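Pectate lyase/Amb allergen (Acidovorax citrulli, PDB 4HWV) probably cleaves pectate by calcium-dependent beta-elimination, acting as a secreted lyase of polysaccharide lyase family 1. Local coordinates at residues G25-H29 with W454-Y460; T31-G35 with A193-I197; V231-V237 with R285-T291; M321-F326 with R342-H347. Where two conformers were deposited one is given. Residues are numbered along the deposited sequence.

Contact 1: G25-H29 with W454-Y460; sequences GWASH and WKPSDFY
How aromatic rings can fasten two irregular loops is illustrated where G25-H29 meets W454-Y460. The first loop winds into a 3-10 turn at 26-28 after G25, whose phi/psi is 63/-153; G25 O receives both S28 N (2.9 Å) and S28 OG (2.7 Å, chi1 p). In the partner loop W454 is extended, with chi1 p, and its CZ3 lies 3.6 Å from CZ2 of W26 (chi1 m, chi2 126°). These two indoles are nearly parallel, at 15°, yet slid so far apart that they barely overlap. A second 3-10 turn, 456-458, then brings the chain round to F459, where F459 N reaches P456 O at 2.9 Å. The resulting aromatic cluster of W26, H29, W454, F459 and Y460 lies on one sheet of the right-handed parallel beta-helix, with W454 and P456 touching H347 there. F459 (chi1 m) presents a ring face to W26, W26 CH2 to F459 CG 3.4 Å, with the planes oblique at 33°. F459 O accepts H29 ND1 at 2.8 Å, while the F459 ring edge points, offset, to the face of H29. Y460 (chi1 p) has its CA 6.0 Å from that of G25. G25 CA sits 3.3 Å above the Y460 ring centroid, a CH-pi contact almost along the normal. The edge of Y460 meets the W26 face at 75°, the centroids of the Y460 ring and the W26 five-membered ring 5.4 Å apart, and Y460 OH bonds to H347 and T325.

Contact 2: T31-G35 with A193-I197; sequences TPTTG and ANIVI
N194 OD1 receives two consecutive backbone amides, T34 N at 2.7 Å and G35 N at 2.9 Å, and N194 ND2 donates to T34 OG1 at 3.2 Å. One carboxamide can thus hold a whole bend of an otherwise irregular chain. The asparagine reaches T31-G35 with chi1 t and chi2 32°, from a backbone at phi/psi 78/74 within an otherwise extended strand. T34 answers with chi1 p and a backbone at -130/-5, and G35 turns to 57/-129, so that both NH groups converge on the same oxygen. N194 stands at a corner of a parallel beta-helix coil, where A193-I197 runs alongside the coils before and after it; its ND2 also bonds N166 OD1 one coil back. Such amide pairing between asparagines of adjacent coils is a familiar feature of parallel beta-helices. Beyond the polar centre, G35 CA approaches I195 CA to 4.2 Å and directs a CA-H...O contact to N194 O (3.4 Å). A CB on G35 would lie only 2.8 Å from V196 CG2, too close to fit. V196, chi1 t, points toward the loop, its CG2 packing 3.4 Å from G35 N, 3.7 Å from T34 C and 3.7 Å from T33 CG2. T33 CG2 also lies 3.6 Å from I195 O, while T33 OG1 bonds A27 O; the CA-to-CB bond of I195 points away from the loop, and its side chain touches L185.

Contact 3: V231-V237 with R285-T291; sequences VAHASHV and RHGNYVT
Stacking of successive coils in a parallel beta-helix depends on backbones kept in register around corners, and V231-V237 beside R285-T291 is a worked case. V231 CG1 meets V290 CG2 at 4.1 Å, and the V231 side chain is about 7 Å from that of D282, a calcium ligand. A232 O accepts H286 N at 2.9 Å. A234 O takes N288 N at 3.0 Å and also a CA-H...O contact from G287 CA (3.2 Å); a CB on G287 would clash with V231 O. S235 pairs with N288 in a parallel bridge, CA atoms 4.6 Å apart. At the corner, H236 (phi/psi 71/80) and Y289 (55/60) turn together: H236 N donates to N288 O at 3.0 Å. Both side chains take chi1 m, setting Y289 CB 3.8 Å from the H236 ring centroid in a CH-pi contact; the rings themselves barely overlap. H236 NE2 bonds H29 O. V237 bridges V290, with V237 N to Y289 O 3.0 Å, T291 N to V237 O 2.9 Å, and V237 CB to V290 CG2 4.2 Å. With every hydrogen bond between the segments running backbone to backbone, the register is set by main-chain geometry, and the side chains fill in the corner and the valine face.

Contact 4: M321-F326 with R342-H347; sequences MLKVTF and RYGMVH
L322 lays its CD1 over the turn that leads into the neighbouring strand, 3.5 Å from R342 O and 4.0 Å from Y343 CB. Both segments kink with a positive phi before straightening, L322 at phi/psi 67/33 and Y343 at 66/-33; in the second, G344 N closes back on R342 O at 2.6 Å. G344 CA then passes 3.3 Å from L322 O, so close that a CB would clash. Beyond, 324-326 and 345-347 run parallel, their axes 4.8 Å apart and 13° from alignment, in register V324 with V346 and T325 with H347. The bonding opens weakly, V324 N to M345 O at 3.3 Å, and tightens through H347 N to V324 O (3.0 Å) and F326 N to H347 O (2.8 Å). These are adjoining coils of the pectate lyase beta-helix. V324 and V346, both chi1 t, share one face, with V324 CB 4.1 Å from V346 CG2; V346 CG1 meets the edge of the F326 ring at CD1, 4.2 Å away. T325 and H347 share the other face, where both bond Y460 OH, and H347 NE2 also reaches E380. K323 CE touches M345 SD at 4.0 Å, and R342 NE forms a salt bridge with D310. The chemistry therefore divides by face: apolar packing of V324, V346 and F326 on one side, and on the T325-H347 side polar groups through which a distant loop is attached.

How the contacts relate
Contacts 2, 3 and 4 follow one another along the chain, all nested within the long loop closed by contact 1. They also follow one another across the large, mainly parallel sheet of the beta-helix, where strands 192-198, 237-240, 290-293, 324-327 and 345-356 are successive neighbours. Centres of contacts 2 and 3, and of 3 and 4, are about 10 Å apart, joined by backbone pairs such as I195 N to H236 O and V290 O to T325 N; contacts 2 and 4 do not touch. Contact 1 lies across this series, bonding to all three, so loops near both chain ends are tied to the coils, contacts 1 and 2 lying away from the calcium site.

Contact 1: G25-H29 with W454-Y460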
loop_
_atom_site.group_PDB
_atom_site.type_symbol
_atom_site.label_atom_id
_atom_site.label_comp_id
_atom_site.label_asym_id
_atom_site.label_seq_id
_atom_site.Cartn_x
_atom_site.Cartn_y
_atom_site.Cartn_z
ATOM N N GLY A 25 6.701 2.100 -32.677
ATOM C CA GLY A 25 6.636 0.643 -32.638
ATOM C C GLY A 25 5.447 0.071 -33.388
ATOM O O GLY A 25 4.972 0.665 -34.352
ATOM N N TRP A 26 4.986 -1.107 -32.986
ATOM C CA TRP A 26 3.949 -1.761 -33.757
ATOM C C TRP A 26 2.659 -0.926 -33.844
ATOM O O TRP A 26 1.945 -1.003 -34.839
ATOM C CB TRP A 26 3.648 -3.122 -33.156
ATOM C CG TRP A 26 4.508 -4.271 -33.596
ATOM C CD1 TRP A 26 5.204 -5.118 -32.773
ATOM C CD2 TRP A 26 4.681 -4.776 -34.933
ATOM N NE1 TRP A 26 5.805 -6.107 -33.513
ATOM C CE2 TRP A 26 5.490 -5.937 -34.837
ATOM C CE3 TRP A 26 4.210 -4.381 -36.201
ATOM C CZ2 TRP A 26 5.854 -6.690 -35.957
ATOM C CZ3 TRP A 26 4.568 -5.140 -37.305
ATOM C CH2 TRP A 26 5.382 -6.274 -37.174
ATOM N N ALA A 27 2.356 -0.127 -32.824
ATOM C CA ALA A 27 1.169 0.739 -32.865
ATOM C C ALA A 27 1.244 1.786 -33.989
ATOM O O ALA A 27 0.227 2.379 -34.360
ATOM C CB ALA A 27 0.948 1.433 -31.531
ATOM N N SER A 28 2.444 2.043 -34.505
ATOM C CA SER A 28 2.618 3.014 -35.591
ATOM C C SER A 28 2.595 2.368 -36.976
ATOM O O SER A 28 2.658 3.068 -37.984
ATOM C CB SER A 28 3.911 3.801 -35.392
ATOM O OG SER A 28 5.069 3.042 -35.720
ATOM N N HIS A 29 2.498 1.041 -37.038
ATOM C CA HIS A 29 2.574 0.347 -38.314
ATOM C C HIS A 29 1.193 0.254 -38.944
ATOM O O HIS A 29 0.222 0.056 -38.241
ATOM C CB HIS A 29 3.140 -1.055 -38.087
ATOM C CG HIS A 29 3.260 -1.845 -39.349
ATOM N ND1 HIS A 29 4.357 -1.767 -40.183
ATOM C CD2 HIS A 29 2.380 -2.674 -39.959
ATOM C CE1 HIS A 29 4.154 -2.537 -41.238
ATOM N NE2 HIS A 29 2.961 -3.095 -41.130
ATOM N N TRP A 454 12.552 -12.609 -38.293
ATOM C CA TRP A 454 11.972 -11.278 -38.467
ATOM C C TRP A 454 12.840 -10.251 -37.786
ATOM O O TRP A 454 13.626 -10.568 -36.902
ATOM C CB TRP A 454 10.552 -11.190 -37.891
ATOM C CG TRP A 454 10.510 -11.026 -36.394
ATOM C CD1 TRP A 454 10.868 -11.964 -35.469
ATOM C CD2 TRP A 454 10.066 -9.874 -35.645
ATOM N NE1 TRP A 454 10.666 -11.479 -34.197
ATOM C CE2 TRP A 454 10.192 -10.196 -34.272
ATOM C CE3 TRP A 454 9.567 -8.610 -36.000
ATOM C CZ2 TRP A 454 9.836 -9.306 -33.253
ATOM C CZ3 TRP A 454 9.217 -7.716 -34.986
ATOM C CH2 TRP A 454 9.348 -8.077 -33.623
ATOM N N LYS A 455 12.695 -9.004 -38.199
ATOM C CA LYS A 455 13.277 -7.922 -37.429
ATOM C C LYS A 455 12.351 -6.727 -37.421
ATOM O O LYS A 455 11.745 -6.380 -38.438
ATOM C CB LYS A 455 14.659 -7.540 -37.932
ATOM C CG LYS A 455 14.687 -7.068 -39.361
ATOM C CD LYS A 455 16.134 -7.047 -39.903
ATOM C CE LYS A 455 16.875 -8.312 -39.534
ATOM N NZ LYS A 455 17.990 -8.633 -40.474
ATOM N N PRO A 456 12.216 -6.104 -36.250
ATOM C CA PRO A 456 11.268 -4.988 -36.136
ATOM C C PRO A 456 11.592 -3.805 -37.040
ATOM O O PRO A 456 10.655 -3.120 -37.427
ATOM C CB PRO A 456 11.319 -4.609 -34.654
ATOM C CG PRO A 456 12.513 -5.308 -34.080
ATOM C CD PRO A 456 12.791 -6.501 -34.947
ATOM N N SER A 457 12.858 -3.582 -37.402
ATOM C CA SER A 457 13.192 -2.449 -38.269
ATOM C C SER A 457 12.568 -2.572 -39.670
ATOM O O SER A 457 12.506 -1.586 -40.407
ATOM C CB SER A 457 14.709 -2.258 -38.363
ATOM O OG SER A 457 15.311 -3.426 -38.898
ATOM N N ASP A 458 12.123 -3.768 -40.047
ATOM C CA ASP A 458 11.381 -3.907 -41.306
ATOM C C ASP A 458 9.989 -3.288 -41.241
ATOM O O ASP A 458 9.369 -3.035 -42.278
ATOM C CB ASP A 458 11.247 -5.375 -41.710
ATOM C CG ASP A 458 12.543 -5.967 -42.253
ATOM O OD1 ASP A 458 13.444 -5.203 -42.657
ATOM O OD2 ASP A 458 12.627 -7.209 -42.305
ATOM N N PHE A 459 9.489 -3.056 -40.033
ATOM C CA PHE A 459 8.098 -2.649 -39.848
ATOM C C PHE A 459 7.922 -1.246 -39.279
ATOM O O PHE A 459 6.849 -0.642 -39.398
ATOM C CB PHE A 459 7.387 -3.694 -38.978
ATOM C CG PHE A 459 7.445 -5.061 -39.574
ATOM C CD1 PHE A 459 6.629 -5.391 -40.644
ATOM C CD2 PHE A 459 8.350 -5.991 -39.121
ATOM C CE1 PHE A 459 6.712 -6.628 -41.228
ATOM C CE2 PHE A 459 8.422 -7.232 -39.717
ATOM C CZ PHE A 459 7.601 -7.535 -40.750
ATOM N N TYR A 460 8.969 -0.734 -38.647
ATOM C CA TYR A 460 8.978 0.635 -38.147
ATOM C C TYR A 460 10.418 1.063 -37.908
ATOM O O TYR A 460 11.288 0.222 -37.686
ATOM C CB TYR A 460 8.134 0.800 -36.875
ATOM C CG TYR A 460 8.375 -0.199 -35.766
ATOM C CD1 TYR A 460 9.400 -0.033 -34.837
ATOM C CD2 TYR A 460 7.543 -1.296 -35.638
ATOM C CE1 TYR A 460 9.589 -0.957 -33.805
ATOM C CE2 TYR A 460 7.703 -2.206 -34.633
ATOM C CZ TYR A 460 8.726 -2.034 -33.710
ATOM O OH TYR A 460 8.866 -2.936 -32.680
#

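Contact 2: T31-G35 with A193-I197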
loop_
_atom_site.group_PDB
_atom_site.type_symbol
_atom_site.label_atom_id
_atom_site.label_comp_id
_atom_site.label_asym_id
_atom_site.label_seq_id
_atom_site.Cartn_x
_atom_site.Cartn_y
_atom_site.Cartn_z
ATOM N N THR A 31 -2.205 1.694 -40.401
ATOM C CA THR A 31 -2.924 2.920 -40.067
ATOM C C THR A 31 -2.449 3.376 -38.677
ATOM O O THR A 31 -2.699 2.712 -37.690
ATOM C CB THR A 31 -4.457 2.688 -40.060
ATOM O OG1 THR A 31 -4.872 2.166 -41.328
ATOM C CG2 THR A 31 -5.206 3.983 -39.774
ATOM N N PRO A 32 -1.747 4.508 -38.600
ATOM C CA PRO A 32 -1.091 4.858 -37.333
ATOM C C PRO A 32 -2.103 5.105 -36.217
ATOM O O PRO A 32 -3.217 5.559 -36.468
ATOM C CB PRO A 32 -0.318 6.136 -37.678
ATOM C CG PRO A 32 -0.238 6.159 -39.182
ATOM C CD PRO A 32 -1.522 5.526 -39.640
ATOM N N THR A 33 -1.723 4.780 -34.992
ATOM C CA THR A 33 -2.604 4.979 -33.842
ATOM C C THR A 33 -2.675 6.458 -33.496
ATOM O O THR A 33 -1.631 7.111 -33.343
ATOM C CB THR A 33 -2.072 4.199 -32.624
ATOM O OG1 THR A 33 -2.062 2.807 -32.933
ATOM C CG2 THR A 33 -2.971 4.408 -31.420
ATOM N N THR A 34 -3.895 6.986 -33.401
ATOM C CA THR A 34 -4.134 8.380 -33.010
ATOM C C THR A 34 -5.177 8.519 -31.888
ATOM O O THR A 34 -5.424 9.631 -31.412
ATOM C CB THR A 34 -4.650 9.211 -34.198
ATOM O OG1 THR A 34 -5.846 8.601 -34.694
ATOM C CG2 THR A 34 -3.593 9.312 -35.307
ATOM N N GLY A 35 -5.814 7.417 -31.481
ATOM C CA GLY A 35 -6.847 7.503 -30.462
ATOM C C GLY A 35 -7.949 8.455 -30.888
ATOM O O GLY A 35 -8.472 8.356 -31.997
ATOM N N ALA A 193 -10.613 -0.542 -32.544
ATOM C CA ALA A 193 -9.280 -0.135 -32.952
ATOM C C ALA A 193 -9.023 1.286 -32.503
ATOM O O ALA A 193 -9.960 2.071 -32.315
ATOM C CB ALA A 193 -9.128 -0.215 -34.472
ATOM N N ASN A 194 -7.739 1.610 -32.361
ATOM C CA ASN A 194 -7.260 2.993 -32.316
ATOM C C ASN A 194 -7.487 3.666 -30.953
ATOM O O ASN A 194 -8.371 4.518 -30.793
ATOM C CB ASN A 194 -7.848 3.815 -33.460
ATOM C CG ASN A 194 -7.138 5.126 -33.608
ATOM O OD1 ASN A 194 -5.928 5.211 -33.333
ATOM N ND2 ASN A 194 -7.862 6.162 -34.054
ATOM N N ILE A 195 -6.674 3.276 -29.971
ATOM C CA ILE A 195 -6.839 3.724 -28.585
ATOM C C ILE A 195 -5.503 4.227 -28.054
ATOM O O ILE A 195 -4.461 3.593 -28.281
ATOM C CB ILE A 195 -7.384 2.579 -27.703
ATOM C CG1 ILE A 195 -8.839 2.267 -28.084
ATOM C CG2 ILE A 195 -7.269 2.932 -26.216
ATOM C CD1 ILE A 195 -9.354 0.930 -27.533
ATOM N N VAL A 196 -5.532 5.393 -27.388
ATOM C CA VAL A 196 -4.346 5.989 -26.787
ATOM C C VAL A 196 -4.632 6.212 -25.300
ATOM O O VAL A 196 -5.695 6.735 -24.935
ATOM C CB VAL A 196 -4.007 7.330 -27.466
ATOM C CG1 VAL A 196 -2.951 8.103 -26.645
ATOM C CG2 VAL A 196 -3.560 7.103 -28.911
ATOM N N ILE A 197 -3.684 5.810 -24.445
ATOM C CA ILE A 197 -3.841 5.959 -23.000
ATOM C C ILE A 197 -2.547 6.557 -22.463
ATOM O O ILE A 197 -1.485 5.954 -22.637
ATOM C CB ILE A 197 -4.129 4.575 -22.317
ATOM C CG1 ILE A 197 -5.434 3.972 -22.872
ATOM C CG2 ILE A 197 -4.187 4.709 -20.807
ATOM C CD1 ILE A 197 -5.698 2.549 -22.436
#

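Contact 3: V231-V237 with R285-T291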
loop_
_atom_site.group_PDB
_atom_site.type_symbol
_atom_site.label_atom_id
_atom_site.label_comp_id
_atom_site.label_asym_id
_atom_site.label_seq_id
_atom_site.Cartn_x
_atom_site.Cartn_y
_atom_site.Cartn_z
ATOM N N VAL A 231 -6.174 -6.403 -23.370
ATOM C CA VAL A 231 -6.209 -6.126 -24.795
ATOM C C VAL A 231 -6.452 -7.439 -25.549
ATOM O O VAL A 231 -5.511 -8.081 -26.004
ATOM C CB VAL A 231 -4.919 -5.440 -25.278
ATOM C CG1 VAL A 231 -5.113 -4.892 -26.688
ATOM C CG2 VAL A 231 -4.513 -4.321 -24.310
ATOM N N ALA A 232 -7.719 -7.837 -25.643
ATOM C CA ALA A 232 -8.081 -9.089 -26.312
ATOM C C ALA A 232 -8.778 -8.845 -27.646
ATOM O O ALA A 232 -8.822 -9.731 -28.493
ATOM C CB ALA A 232 -8.972 -9.961 -25.383
ATOM N N HIS A 233 -9.308 -7.638 -27.834
ATOM C CA HIS A 233 -10.149 -7.345 -29.009
ATOM C C HIS A 233 -9.925 -5.939 -29.504
ATOM O O HIS A 233 -10.856 -5.284 -29.954
ATOM C CB HIS A 233 -11.641 -7.574 -28.717
ATOM C CG HIS A 233 -11.950 -8.988 -28.348
ATOM N ND1 HIS A 233 -11.982 -10.003 -29.282
ATOM C CD2 HIS A 233 -12.194 -9.571 -27.146
ATOM C CE1 HIS A 233 -12.235 -11.150 -28.671
ATOM N NE2 HIS A 233 -12.379 -10.913 -27.377
ATOM N N ALA A 234 -8.676 -5.492 -29.440
ATOM C CA ALA A 234 -8.307 -4.173 -29.951
ATOM C C ALA A 234 -7.051 -4.253 -30.781
ATOM O O ALA A 234 -6.119 -4.977 -30.439
ATOM C CB ALA A 234 -8.098 -3.170 -28.819
ATOM N N SER A 235 -7.035 -3.486 -31.868
ATOM C CA SER A 235 -5.859 -3.305 -32.712
ATOM C C SER A 235 -5.460 -1.836 -32.662
ATOM O O SER A 235 -6.343 -0.973 -32.668
ATOM C CB SER A 235 -6.200 -3.656 -34.160
ATOM O OG SER A 235 -5.102 -3.416 -35.022
ATOM N N HIS A 236 -4.158 -1.548 -32.665
ATOM C CA HIS A 236 -3.637 -0.162 -32.710
ATOM C C HIS A 236 -3.880 0.581 -31.404
ATOM O O HIS A 236 -4.839 1.349 -31.252
ATOM C CB HIS A 236 -4.112 0.594 -33.952
ATOM C CG HIS A 236 -3.412 0.151 -35.185
ATOM N ND1 HIS A 236 -3.875 -0.873 -35.976
ATOM C CD2 HIS A 236 -2.232 0.534 -35.719
ATOM C CE1 HIS A 236 -3.041 -1.061 -36.983
ATOM N NE2 HIS A 236 -2.028 -0.230 -36.844
ATOM N N VAL A 237 -3.005 0.278 -30.451
ATOM C CA VAL A 237 -3.150 0.712 -29.070
ATOM C C VAL A 237 -1.807 1.248 -28.600
ATOM O O VAL A 237 -0.796 0.550 -28.711
ATOM C CB VAL A 237 -3.588 -0.468 -28.152
ATOM C CG1 VAL A 237 -3.640 -0.028 -26.701
ATOM C CG2 VAL A 237 -4.948 -1.033 -28.589
ATOM N N ARG A 285 -5.625 -13.203 -27.574
ATOM C CA ARG A 285 -6.609 -13.365 -28.638
ATOM C C ARG A 285 -6.299 -12.494 -29.849
ATOM O O ARG A 285 -5.296 -12.718 -30.523
ATOM C CB ARG A 285 -8.019 -13.136 -28.091
ATOM C CG ARG A 285 -8.443 -14.300 -27.196
ATOM C CD ARG A 285 -9.796 -14.102 -26.522
ATOM N NE ARG A 285 -10.145 -15.300 -25.761
ATOM C CZ ARG A 285 -10.820 -16.313 -26.290
ATOM N NH1 ARG A 285 -11.244 -16.209 -27.537
ATOM N NH2 ARG A 285 -11.091 -17.400 -25.583
ATOM N N HIS A 286 -7.125 -11.483 -30.117
ATOM C CA HIS A 286 -6.915 -10.630 -31.294
ATOM C C HIS A 286 -6.359 -9.249 -30.971
ATOM O O HIS A 286 -6.419 -8.345 -31.785
ATOM C CB HIS A 286 -8.175 -10.536 -32.152
ATOM C CG HIS A 286 -8.478 -11.798 -32.897
ATOM N ND1 HIS A 286 -9.316 -11.831 -33.988
ATOM C CD2 HIS A 286 -8.052 -13.073 -32.714
ATOM C CE1 HIS A 286 -9.402 -13.069 -34.441
ATOM N NE2 HIS A 286 -8.641 -13.841 -33.689
ATOM N N GLY A 287 -5.807 -9.074 -29.775
ATOM C CA GLY A 287 -5.036 -7.869 -29.493
ATOM C C GLY A 287 -3.878 -7.790 -30.468
ATOM O O GLY A 287 -3.200 -8.792 -30.724
ATOM N N ASN A 288 -3.633 -6.607 -31.027
ATOM C CA ASN A 288 -2.597 -6.523 -32.049
ATOM C C ASN A 288 -2.149 -5.086 -32.247
ATOM O O ASN A 288 -2.909 -4.154 -31.980
ATOM C CB ASN A 288 -3.112 -7.099 -33.379
ATOM C CG ASN A 288 -1.997 -7.600 -34.272
ATOM O OD1 ASN A 288 -0.864 -7.782 -33.832
ATOM N ND2 ASN A 288 -2.317 -7.830 -35.544
ATOM N N TYR A 289 -0.915 -4.912 -32.707
ATOM C CA TYR A 289 -0.340 -3.581 -32.938
ATOM C C TYR A 289 -0.414 -2.707 -31.683
ATOM O O TYR A 289 -0.991 -1.616 -31.688
ATOM C CB TYR A 289 -0.971 -2.900 -34.165
ATOM C CG TYR A 289 -0.790 -3.681 -35.452
ATOM C CD1 TYR A 289 0.465 -3.835 -36.033
ATOM C CD2 TYR A 289 -1.876 -4.244 -36.106
ATOM C CE1 TYR A 289 0.630 -4.537 -37.213
ATOM C CE2 TYR A 289 -1.711 -4.954 -37.290
ATOM C CZ TYR A 289 -0.452 -5.097 -37.830
ATOM O OH TYR A 289 -0.284 -5.788 -39.009
ATOM N N VAL A 290 0.230 -3.185 -30.624
ATOM C CA VAL A 290 0.210 -2.511 -29.338
ATOM C C VAL A 290 1.615 -2.049 -29.023
ATOM O O VAL A 290 2.571 -2.812 -29.158
ATOM C CB VAL A 290 -0.245 -3.494 -28.234
ATOM C CG1 VAL A 290 -0.311 -2.798 -26.875
ATOM C CG2 VAL A 290 -1.584 -4.131 -28.624
ATOM N N THR A 291 1.739 -0.804 -28.582
ATOM C CA THR A 291 3.015 -0.302 -28.069
ATOM C C THR A 291 2.843 0.205 -26.650
ATOM O O THR A 291 1.938 1.012 -26.380
ATOM C CB THR A 291 3.573 0.821 -28.954
ATOM O OG1 THR A 291 3.918 0.253 -30.222
ATOM C CG2 THR A 291 4.820 1.462 -28.325
#

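Contact 4: M321-F326 with R342-H347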
loop_
_atom_site.group_PDB
_atom_site.type_symbol
_atom_site.label_atom_id
_atom_site.label_comp_id
_atom_site.label_asym_id
_atom_site.label_seq_id
_atom_site.Cartn_x
_atom_site.Cartn_y
_atom_site.Cartn_z
ATOM N N MET A 321 -1.450 -12.389 -34.786
ATOM C CA MET A 321 -1.867 -11.394 -33.796
ATOM C C MET A 321 -0.731 -11.145 -32.802
ATOM O O MET A 321 0.382 -11.651 -32.964
ATOM C CB MET A 321 -3.092 -11.924 -33.035
ATOM C CG MET A 321 -4.294 -12.223 -33.936
ATOM S SD MET A 321 -5.011 -10.696 -34.579
ATOM C CE MET A 321 -6.091 -11.332 -35.870
ATOM N N LEU A 322 -1.011 -10.349 -31.778
ATOM C CA LEU A 322 -0.120 -10.208 -30.626
ATOM C C LEU A 322 1.208 -9.527 -30.975
ATOM O O LEU A 322 2.246 -9.811 -30.361
ATOM C CB LEU A 322 0.098 -11.553 -29.918
ATOM C CG LEU A 322 -1.180 -12.353 -29.626
ATOM C CD1 LEU A 322 -0.808 -13.687 -28.978
ATOM C CD2 LEU A 322 -2.205 -11.592 -28.759
ATOM N N LYS A 323 1.162 -8.593 -31.922
ATOM C CA LYS A 323 2.342 -7.792 -32.215
ATOM C C LYS A 323 2.434 -6.660 -31.203
ATOM O O LYS A 323 1.559 -5.781 -31.162
ATOM C CB LYS A 323 2.265 -7.232 -33.633
ATOM C CG LYS A 323 2.389 -8.329 -34.696
ATOM C CD LYS A 323 2.089 -7.768 -36.087
ATOM C CE LYS A 323 2.381 -8.745 -37.237
ATOM N NZ LYS A 323 1.563 -9.974 -37.106
ATOM N N VAL A 324 3.476 -6.693 -30.367
ATOM C CA VAL A 324 3.592 -5.765 -29.245
ATOM C C VAL A 324 5.024 -5.238 -29.170
ATOM O O VAL A 324 5.995 -6.002 -29.320
ATOM C CB VAL A 324 3.255 -6.451 -27.893
ATOM C CG1 VAL A 324 3.255 -5.434 -26.763
ATOM C CG2 VAL A 324 1.913 -7.148 -27.971
ATOM N N THR A 325 5.157 -3.927 -28.963
ATOM C CA THR A 325 6.451 -3.300 -28.718
ATOM C C THR A 325 6.480 -2.722 -27.308
ATOM O O THR A 325 5.557 -2.002 -26.916
ATOM C CB THR A 325 6.676 -2.139 -29.690
ATOM O OG1 THR A 325 6.562 -2.608 -31.050
ATOM C CG2 THR A 325 8.037 -1.500 -29.451
ATOM N N PHE A 326 7.533 -3.029 -26.560
ATOM C CA PHE A 326 7.785 -2.406 -25.245
ATOM C C PHE A 326 9.085 -1.614 -25.344
ATOM O O PHE A 326 10.138 -2.197 -25.607
ATOM C CB PHE A 326 8.057 -3.455 -24.147
ATOM C CG PHE A 326 6.874 -4.291 -23.731
ATOM C CD1 PHE A 326 6.523 -5.440 -24.446
ATOM C CD2 PHE A 326 6.184 -3.984 -22.561
ATOM C CE1 PHE A 326 5.483 -6.264 -24.017
ATOM C CE2 PHE A 326 5.136 -4.804 -22.125
ATOM C CZ PHE A 326 4.790 -5.952 -22.858
ATOM N N ARG A 342 3.779 -15.712 -26.076
ATOM C CA ARG A 342 3.346 -16.767 -27.011
ATOM C C ARG A 342 2.889 -16.118 -28.307
ATOM O O ARG A 342 2.330 -15.030 -28.267
ATOM C CB ARG A 342 2.148 -17.566 -26.488
ATOM C CG ARG A 342 2.382 -18.349 -25.215
ATOM C CD ARG A 342 1.068 -19.000 -24.811
ATOM N NE ARG A 342 1.174 -19.957 -23.712
ATOM C CZ ARG A 342 0.767 -19.744 -22.466
ATOM N NH1 ARG A 342 0.208 -18.598 -22.118
ATOM N NH2 ARG A 342 0.892 -20.714 -21.564
ATOM N N TYR A 343 3.140 -16.792 -29.434
ATOM C CA TYR A 343 2.531 -16.499 -30.746
ATOM C C TYR A 343 2.880 -15.170 -31.396
ATOM O O TYR A 343 2.968 -15.122 -32.608
ATOM C CB TYR A 343 1.006 -16.764 -30.758
ATOM C CG TYR A 343 0.753 -18.256 -30.697
ATOM C CD1 TYR A 343 1.020 -19.072 -31.803
ATOM C CD2 TYR A 343 0.343 -18.868 -29.515
ATOM C CE1 TYR A 343 0.855 -20.448 -31.738
ATOM C CE2 TYR A 343 0.177 -20.243 -29.442
ATOM C CZ TYR A 343 0.447 -21.025 -30.553
ATOM O OH TYR A 343 0.302 -22.390 -30.501
ATOM N N GLY A 344 3.096 -14.111 -30.614
ATOM C CA GLY A 344 3.305 -12.788 -31.184
ATOM C C GLY A 344 4.747 -12.445 -31.533
ATOM O O GLY A 344 5.699 -13.074 -31.051
ATOM N N MET A 345 4.899 -11.432 -32.383
ATOM C CA MET A 345 6.195 -10.821 -32.685
ATOM C C MET A 345 6.373 -9.643 -31.742
ATOM O O MET A 345 5.739 -8.601 -31.907
ATOM C CB MET A 345 6.244 -10.391 -34.150
ATOM C CG MET A 345 6.025 -11.597 -35.077
ATOM S SD MET A 345 5.479 -11.172 -36.737
ATOM C CE MET A 345 7.014 -10.531 -37.290
ATOM N N VAL A 346 7.190 -9.834 -30.716
ATOM C CA VAL A 346 7.285 -8.876 -29.615
ATOM C C VAL A 346 8.704 -8.315 -29.512
ATOM O O VAL A 346 9.687 -9.063 -29.446
ATOM C CB VAL A 346 6.862 -9.526 -28.295
ATOM C CG1 VAL A 346 7.068 -8.588 -27.108
ATOM C CG2 VAL A 346 5.402 -9.952 -28.385
ATOM N N HIS A 347 8.791 -6.986 -29.545
ATOM C CA HIS A 347 10.051 -6.264 -29.522
ATOM C C HIS A 347 10.175 -5.562 -28.177
ATOM O O HIS A 347 9.290 -4.791 -27.811
ATOM C CB HIS A 347 10.021 -5.251 -30.679
ATOM C CG HIS A 347 11.279 -4.465 -30.878
ATOM N ND1 HIS A 347 11.274 -3.276 -31.577
ATOM C CD2 HIS A 347 12.572 -4.697 -30.534
ATOM C CE1 HIS A 347 12.505 -2.811 -31.670
ATOM N NE2 HIS A 347 13.314 -3.643 -31.033
#